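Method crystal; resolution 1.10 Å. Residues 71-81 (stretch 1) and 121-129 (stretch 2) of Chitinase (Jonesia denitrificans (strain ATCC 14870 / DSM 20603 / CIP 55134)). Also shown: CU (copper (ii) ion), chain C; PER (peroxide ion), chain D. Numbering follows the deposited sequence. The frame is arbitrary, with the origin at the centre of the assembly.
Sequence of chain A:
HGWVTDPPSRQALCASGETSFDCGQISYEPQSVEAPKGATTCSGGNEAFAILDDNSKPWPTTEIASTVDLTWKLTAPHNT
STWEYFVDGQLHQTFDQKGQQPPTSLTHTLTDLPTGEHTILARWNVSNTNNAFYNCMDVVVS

Stretch 1 (71-81) TWKLTAPHNTS
Stretch 2 (121-129) LARWNVSNT

Trp124 is spent on three tasks at once: its indole is covered on one face by Leu74, donates a hydrogen bond and packs beside a copper ligand. Strand 121-126 carries it (chi1 170°, chi2 22°); strand 71-74 runs in roughly the same sense, N-to-C directions 41° apart, axes 11.2 Å apart, a gap filled by side chains. Trp72 (chi1 -71°, chi2 80°) turns its face to the edge of Trp124, planes at 69°, and sets CZ2 3.7 Å from Ala122 CB. Leu74 (m, t) lays CD2 over the Trp124 face, 3.8 Å from CZ3.

After Leu74 the chain loops back, Thr75 to Asn79, and Thr80 (phi/psi -126/140) meets Val126 (-87/134) as an antiparallel, non-hydrogen-bonded pair, CA-CA 4.5 Å, side chains diverging. The bonds therefore flank the pair: Ser127 N (chi1 65°) to Asn79 O, 2.9 Å and nearly straight, and Ser81 N to Asn125 O, 3.1 Å. At Ser81 (-86/-79, chi1 53°) the chain turns a corner. Thr80 (m) links two hydrogen bonds: Trp124 NE1 donates to its OG1 (2.8 Å), which donates to His78 O (2.8 Å), so the buried indole nitrogen is satisfied.

His78 (chi1 -54°, chi2 -56°) lies nearly parallel to Trp124 but slid aside, CD2 3.9 Å from CH2, while NE2 binds copper at 2.0 Å; peroxide also coordinates the metal. Water 1 accepts from Asn79 N (3.0 Å) and Asn128 ND2 (3.2 Å), bridging the loops.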

ATOM      1  N   THR A  71      -9.222   0.214  -2.080  1.00  9.65           N
ATOM      2  CA  THR A  71      -9.233   0.816  -3.406  1.00  9.34           C
ATOM      3  C   THR A  71      -7.870   1.393  -3.758  1.00  8.97           C
ATOM      4  O   THR A  71      -7.267   2.128  -2.966  1.00 10.33           O
ATOM      5  CB  THR A  71     -10.307   1.896  -3.515  1.00 11.79           C
ATOM      6  OG1 THR A  71     -11.585   1.276  -3.343  1.00 14.28           O
ATOM      7  CG2 THR A  71     -10.261   2.584  -4.881  1.00 13.93           C
ATOM      8  N   TRP A  72      -7.404   1.054  -4.952  1.00  9.33           N
ATOM      9  CA  TRP A  72      -6.220   1.620  -5.577  1.00  9.20           C
ATOM     10  C   TRP A  72      -6.594   2.658  -6.622  1.00  9.28           C
ATOM     11  O   TRP A  72      -7.601   2.532  -7.323  1.00 10.66           O
ATOM     12  CB  TRP A  72      -5.454   0.538  -6.329  1.00 10.58           C
ATOM     13  CG  TRP A  72      -4.742  -0.502  -5.524  1.00 10.65           C
ATOM     14  CD1 TRP A  72      -5.273  -1.606  -4.934  1.00 12.79           C
ATOM     15  CD2 TRP A  72      -3.337  -0.539  -5.258  1.00  9.92           C
ATOM     16  NE1 TRP A  72      -4.282  -2.325  -4.315  1.00 12.22           N
ATOM     17  CE2 TRP A  72      -3.082  -1.690  -4.500  1.00 11.24           C
ATOM     18  CE3 TRP A  72      -2.270   0.298  -5.593  1.00 11.00           C
ATOM     19  CZ2 TRP A  72      -1.803  -2.037  -4.068  1.00 12.11           C
ATOM     20  CZ3 TRP A  72      -0.997  -0.042  -5.165  1.00 12.46           C
ATOM     21  CH2 TRP A  72      -0.777  -1.204  -4.414  1.00 13.10           C
ATOM     22  N   LYS A  73      -5.734   3.659  -6.755  1.00  9.21           N
ATOM     23  CA  LYS A  73      -5.708   4.561  -7.898  1.00  9.53           C
ATOM     24  C   LYS A  73      -4.399   4.315  -8.624  1.00  9.00           C
ATOM     25  O   LYS A  73      -3.327   4.469  -8.039  1.00  9.93           O
ATOM     26  CB  LYS A  73      -5.775   6.012  -7.435  1.00 12.32           C
ATOM     27  CG  LYS A  73      -5.675   7.001  -8.571  1.00 17.34           C
ATOM     28  CD  LYS A  73      -5.882   8.417  -8.083  1.00 23.02           C
ATOM     29  CE  LYS A  73      -5.895   9.408  -9.230  1.00 29.07           C
ATOM     30  NZ  LYS A  73      -6.127  10.786  -8.740  1.00 32.49           N
ATOM     31  N   LEU A  74      -4.486   3.906  -9.883  1.00  9.69           N
ATOM     32  CA  LEU A  74      -3.300   3.645 -10.683  1.00 10.42           C
ATOM     33  C   LEU A  74      -3.153   4.750 -11.707  1.00 11.03           C
ATOM     34  O   LEU A  74      -4.082   5.022 -12.461  1.00 14.14           O
ATOM     35  CB  LEU A  74      -3.391   2.297 -11.389  1.00 11.60           C
ATOM     36  CG  LEU A  74      -3.762   1.106 -10.513  1.00 12.29           C
ATOM     37  CD1 LEU A  74      -3.686  -0.169 -11.362  1.00 14.28           C
ATOM     38  CD2 LEU A  74      -2.893   0.977  -9.274  1.00 12.06           C
ATOM     39  N   THR A  75      -2.002   5.390 -11.737  1.00 11.28           N
ATOM     40  CA  THR A  75      -1.737   6.369 -12.780  1.00 12.11           C
ATOM     41  C   THR A  75      -1.155   5.730 -14.022  1.00 12.25           C
ATOM     42  O   THR A  75      -1.313   6.273 -15.111  1.00 14.27           O
ATOM     43  CB  THR A  75      -0.829   7.492 -12.259  1.00 14.91           C
ATOM     44  OG1 THR A  75       0.376   6.944 -11.735  1.00 16.52           O
ATOM     45  CG2 THR A  75      -1.526   8.273 -11.163  1.00 18.36           C
ATOM     46  N   ALA A  76      -0.522   4.572 -13.888  1.00 11.64           N
ATOM     47  CA  ALA A  76       0.032   3.862 -15.031  1.00 13.13           C
ATOM     48  C   ALA A  76      -0.252   2.400 -14.746  1.00 12.37           C
ATOM     49  O   ALA A  76       0.441   1.785 -13.919  1.00 12.66           O
ATOM     50  CB  ALA A  76       1.525   4.136 -15.164  1.00 15.05           C
ATOM     51  N   PRO A  77      -1.259   1.820 -15.379  1.00 12.78           N
ATOM     52  CA  PRO A  77      -1.704   0.454 -15.036  1.00 13.44           C
ATOM     53  C   PRO A  77      -0.881  -0.638 -15.717  1.00 13.23           C
ATOM     54  O   PRO A  77      -1.258  -1.262 -16.712  1.00 15.06           O
ATOM     55  CB  PRO A  77      -3.153   0.453 -15.522  1.00 15.02           C
ATOM     56  CG  PRO A  77      -3.136   1.360 -16.684  1.00 16.21           C
ATOM     57  CD  PRO A  77      -2.142   2.436 -16.375  1.00 15.28           C
ATOM     58  N   HIS A  78       0.273  -0.904 -15.144  1.00 11.98           N
ATOM     59  CA  HIS A  78       1.187  -1.890 -15.709  1.00 11.69           C
ATOM     60  C   HIS A  78       0.587  -3.280 -15.684  1.00 11.05           C
ATOM     61  O   HIS A  78      -0.158  -3.648 -14.777  1.00 11.65           O
ATOM     62  CB  HIS A  78       2.456  -1.921 -14.882  1.00 12.94           C
ATOM     63  CG  HIS A  78       3.073  -0.585 -14.737  1.00 12.78           C
ATOM     64  ND1 HIS A  78       3.429   0.193 -15.819  1.00 14.82           N
ATOM     65  CD2 HIS A  78       3.350   0.141 -13.637  1.00 13.02           C
ATOM     66  CE1 HIS A  78       3.924   1.333 -15.385  1.00 15.23           C
ATOM     67  NE2 HIS A  78       3.890   1.319 -14.069  1.00 14.18           N
ATOM     68  N   ASN A  79       0.977  -4.091 -16.661  1.00 11.19           N
ATOM     69  CA  ASN A  79       0.647  -5.504 -16.603  1.00 12.03           C
ATOM     70  C   ASN A  79       1.139  -6.073 -15.282  1.00 10.18           C
ATOM     71  O   ASN A  79       2.243  -5.762 -14.830  1.00 10.68           O
ATOM     72  CB  ASN A  79       1.266  -6.246 -17.783  1.00 14.50           C
ATOM     73  CG  ASN A  79       0.609  -5.871 -19.088  1.00 17.83           C
ATOM     74  OD1 ASN A  79       0.845  -4.783 -19.605  1.00 22.27           O
ATOM     75  ND2 ASN A  79      -0.245  -6.737 -19.603  1.00 20.17           N
ATOM     76  N   THR A  80       0.294  -6.881 -14.659  1.00  9.43           N
ATOM     77  CA  THR A  80       0.453  -7.254 -13.263  1.00  9.01           C
ATOM     78  C   THR A  80       0.447  -8.764 -13.119  1.00  9.23           C
ATOM     79  O   THR A  80      -0.349  -9.462 -13.752  1.00 10.29           O
ATOM     80  CB  THR A  80      -0.718  -6.668 -12.472  1.00  9.38           C
ATOM     81  OG1 THR A  80      -0.674  -5.247 -12.545  1.00 10.19           O
ATOM     82  CG2 THR A  80      -0.698  -7.074 -11.028  1.00  9.78           C
ATOM     83  N   SER A  81       1.319  -9.261 -12.243  1.00  8.66           N
ATOM     84  CA  SER A  81       1.263 -10.662 -11.847  1.00  8.95           C
ATOM     85  C   SER A  81       0.282 -10.800 -10.695  1.00  8.85           C
ATOM     86  O   SER A  81      -0.868 -11.180 -10.910  1.00 11.69           O
ATOM     87  CB  SER A  81       2.653 -11.195 -11.520  1.00  9.13           C
ATOM     88  OG  SER A  81       3.271 -10.368 -10.569  1.00 10.83           O
ATOM     89  N   LEU A 121       0.354  -4.345   4.526  1.00  7.61           N
ATOM     90  CA  LEU A 121       1.227  -4.006   3.409  1.00  7.56           C
ATOM     91  C   LEU A 121       0.624  -4.585   2.141  1.00  7.60           C
ATOM     92  O   LEU A 121       0.363  -5.790   2.068  1.00  9.45           O
ATOM     93  CB  LEU A 121       2.630  -4.567   3.614  1.00  9.03           C
ATOM     94  CG  LEU A 121       3.568  -4.457   2.394  1.00 11.64           C
ATOM     95  CD1 LEU A 121       3.898  -3.007   2.092  1.00 13.89           C
ATOM     96  CD2 LEU A 121       4.809  -5.292   2.585  1.00 15.11           C
ATOM     97  N   ALA A 122       0.399  -3.721   1.172  1.00  7.55           N
ATOM     98  CA  ALA A 122      -0.027  -4.115  -0.158  1.00  8.11           C
ATOM     99  C   ALA A 122       1.179  -4.023  -1.070  1.00  7.75           C
ATOM    100  O   ALA A 122       1.804  -2.974  -1.167  1.00 10.27           O
ATOM    101  CB  ALA A 122      -1.157  -3.221  -0.647  1.00  9.68           C
ATOM    102  N   ARG A 123       1.492  -5.127  -1.734  1.00  7.48           N
ATOM    103  CA  ARG A 123       2.615  -5.227  -2.652  1.00  8.09           C
ATOM    104  C   ARG A 123       2.053  -5.538  -4.033  1.00  7.97           C
ATOM    105  O   ARG A 123       1.452  -6.593  -4.237  1.00  9.33           O
ATOM    106  CB  ARG A 123       3.565  -6.309  -2.160  1.00  9.80           C
ATOM    107  CG  ARG A 123       4.857  -6.393  -2.886  1.00 11.06           C
ATOM    108  CD  ARG A 123       5.862  -7.210  -2.064  1.00 11.37           C
ATOM    109  NE  ARG A 123       5.612  -8.637  -2.164  1.00 10.63           N
ATOM    110  CZ  ARG A 123       6.395  -9.572  -1.640  1.00 10.38           C
ATOM    111  NH1 ARG A 123       7.445  -9.244  -0.902  1.00 11.82           N
ATOM    112  NH2 ARG A 123       6.126 -10.848  -1.851  1.00 10.80           N
ATOM    113  N   TRP A 124       2.239  -4.613  -4.953  1.00  7.28           N
ATOM    114  CA  TRP A 124       1.762  -4.735  -6.330  1.00  7.54           C
ATOM    115  C   TRP A 124       2.940  -5.163  -7.194  1.00  7.16           C
ATOM    116  O   TRP A 124       3.874  -4.386  -7.404  1.00  8.80           O
ATOM    117  CB  TRP A 124       1.222  -3.381  -6.793  1.00  7.84           C
ATOM    118  CG  TRP A 124       0.906  -3.287  -8.251  1.00  7.94           C
ATOM    119  CD1 TRP A 124       0.642  -4.298  -9.114  1.00  9.25           C
ATOM    120  CD2 TRP A 124       0.809  -2.076  -9.008  1.00  8.92           C
ATOM    121  NE1 TRP A 124       0.402  -3.795 -10.364  1.00 10.16           N
ATOM    122  CE2 TRP A 124       0.494  -2.431 -10.325  1.00  9.75           C
ATOM    123  CE3 TRP A 124       0.954  -0.729  -8.697  1.00  9.31           C
ATOM    124  CZ2 TRP A 124       0.321  -1.486 -11.337  1.00 11.02           C
ATOM    125  CZ3 TRP A 124       0.782   0.205  -9.704  1.00 11.25           C
ATOM    126  CH2 TRP A 124       0.472  -0.176 -11.004  1.00 11.51           C
ATOM    127  N   ASN A 125       2.909  -6.397  -7.690  1.00  7.70           N
ATOM    128  CA  ASN A 125       4.003  -6.945  -8.481  1.00  8.34           C
ATOM    129  C   ASN A 125       3.752  -6.728  -9.970  1.00  8.33           C
ATOM    130  O   ASN A 125       2.726  -7.147 -10.514  1.00  9.68           O
ATOM    131  CB  ASN A 125       4.148  -8.432  -8.184  1.00  8.80           C
ATOM    132  CG  ASN A 125       4.534  -8.693  -6.761  1.00  9.01           C
ATOM    133  OD1 ASN A 125       5.557  -8.216  -6.286  1.00 10.40           O
ATOM    134  ND2 ASN A 125       3.716  -9.428  -6.070  1.00 10.68           N
ATOM    135  N   VAL A 126       4.693  -6.091 -10.632  1.00  8.80           N
ATOM    136  CA  VAL A 126       4.595  -5.805 -12.056  1.00  9.31           C
ATOM    137  C   VAL A 126       5.134  -7.008 -12.832  1.00 10.07           C
ATOM    138  O   VAL A 126       6.191  -7.544 -12.505  1.00 11.49           O
ATOM    139  CB  VAL A 126       5.377  -4.521 -12.378  1.00 11.34           C
ATOM    140  CG1 VAL A 126       5.404  -4.253 -13.875  1.00 12.28           C
ATOM    141  CG2 VAL A 126       4.753  -3.340 -11.604  1.00 13.56           C
ATOM    142  N   SER A 127       4.412  -7.451 -13.860  1.00  9.82           N
ATOM    143  CA  SER A 127       4.727  -8.734 -14.483  1.00 10.46           C
ATOM    144  C   SER A 127       5.904  -8.687 -15.436  1.00 10.73           C
ATOM    145  O   SER A 127       6.486  -9.737 -15.717  1.00 14.13           O
ATOM    146  CB  SER A 127       3.511  -9.296 -15.198  1.00 13.70           C
ATOM    147  OG  SER A 127       3.150  -8.469 -16.254  1.00 16.60           O
ATOM    148  N   ASN A 128       6.269  -7.509 -15.936  1.00 11.07           N
ATOM    149  CA  ASN A 128       7.299  -7.377 -16.962  1.00 12.73           C
ATOM    150  C   ASN A 128       8.485  -6.524 -16.527  1.00 12.14           C
ATOM    151  O   ASN A 128       9.311  -6.152 -17.372  1.00 14.58           O
ATOM    152  CB  ASN A 128       6.703  -6.811 -18.260  1.00 16.82           C
ATOM    153  CG  ASN A 128       5.840  -5.554 -18.031  1.00 22.58           C
ATOM    154  OD1 ASN A 128       5.948  -4.879 -17.006  1.00 24.57           O
ATOM    155  ND2 ASN A 128       4.975  -5.243 -19.004  1.00 27.43           N
ATOM    156  N   THR A 129       8.593  -6.204 -15.252  1.00 11.62           N
ATOM    157  CA  THR A 129       9.789  -5.589 -14.698  1.00 10.97           C
ATOM    158  C   THR A 129      10.121  -6.334 -13.421  1.00 10.34           C
ATOM    159  O   THR A 129       9.367  -7.208 -12.996  1.00 10.82           O
ATOM    160  CB  THR A 129       9.621  -4.101 -14.383  1.00 13.02           C
ATOM    161  OG1 THR A 129       8.804  -3.992 -13.217  1.00 13.33           O
ATOM    162  CG2 THR A 129       8.998  -3.343 -15.558  1.00 14.69           C
TER
HETATM  163 CU    CU C 201       4.559   2.816 -12.918  0.84 11.40          CU
HETATM  164  O1  PER D 202       6.514   1.953 -13.058  0.83 48.65           O
HETATM  165  O2  PER D 202       6.061   3.042 -13.960  0.83 48.62           O
HETATM  166  O   HOH W   1       3.030  -2.823 -18.468  1.00 29.73           O
HETATM  167  O   HOH W   2       5.001   4.311 -14.814  1.00 29.31           O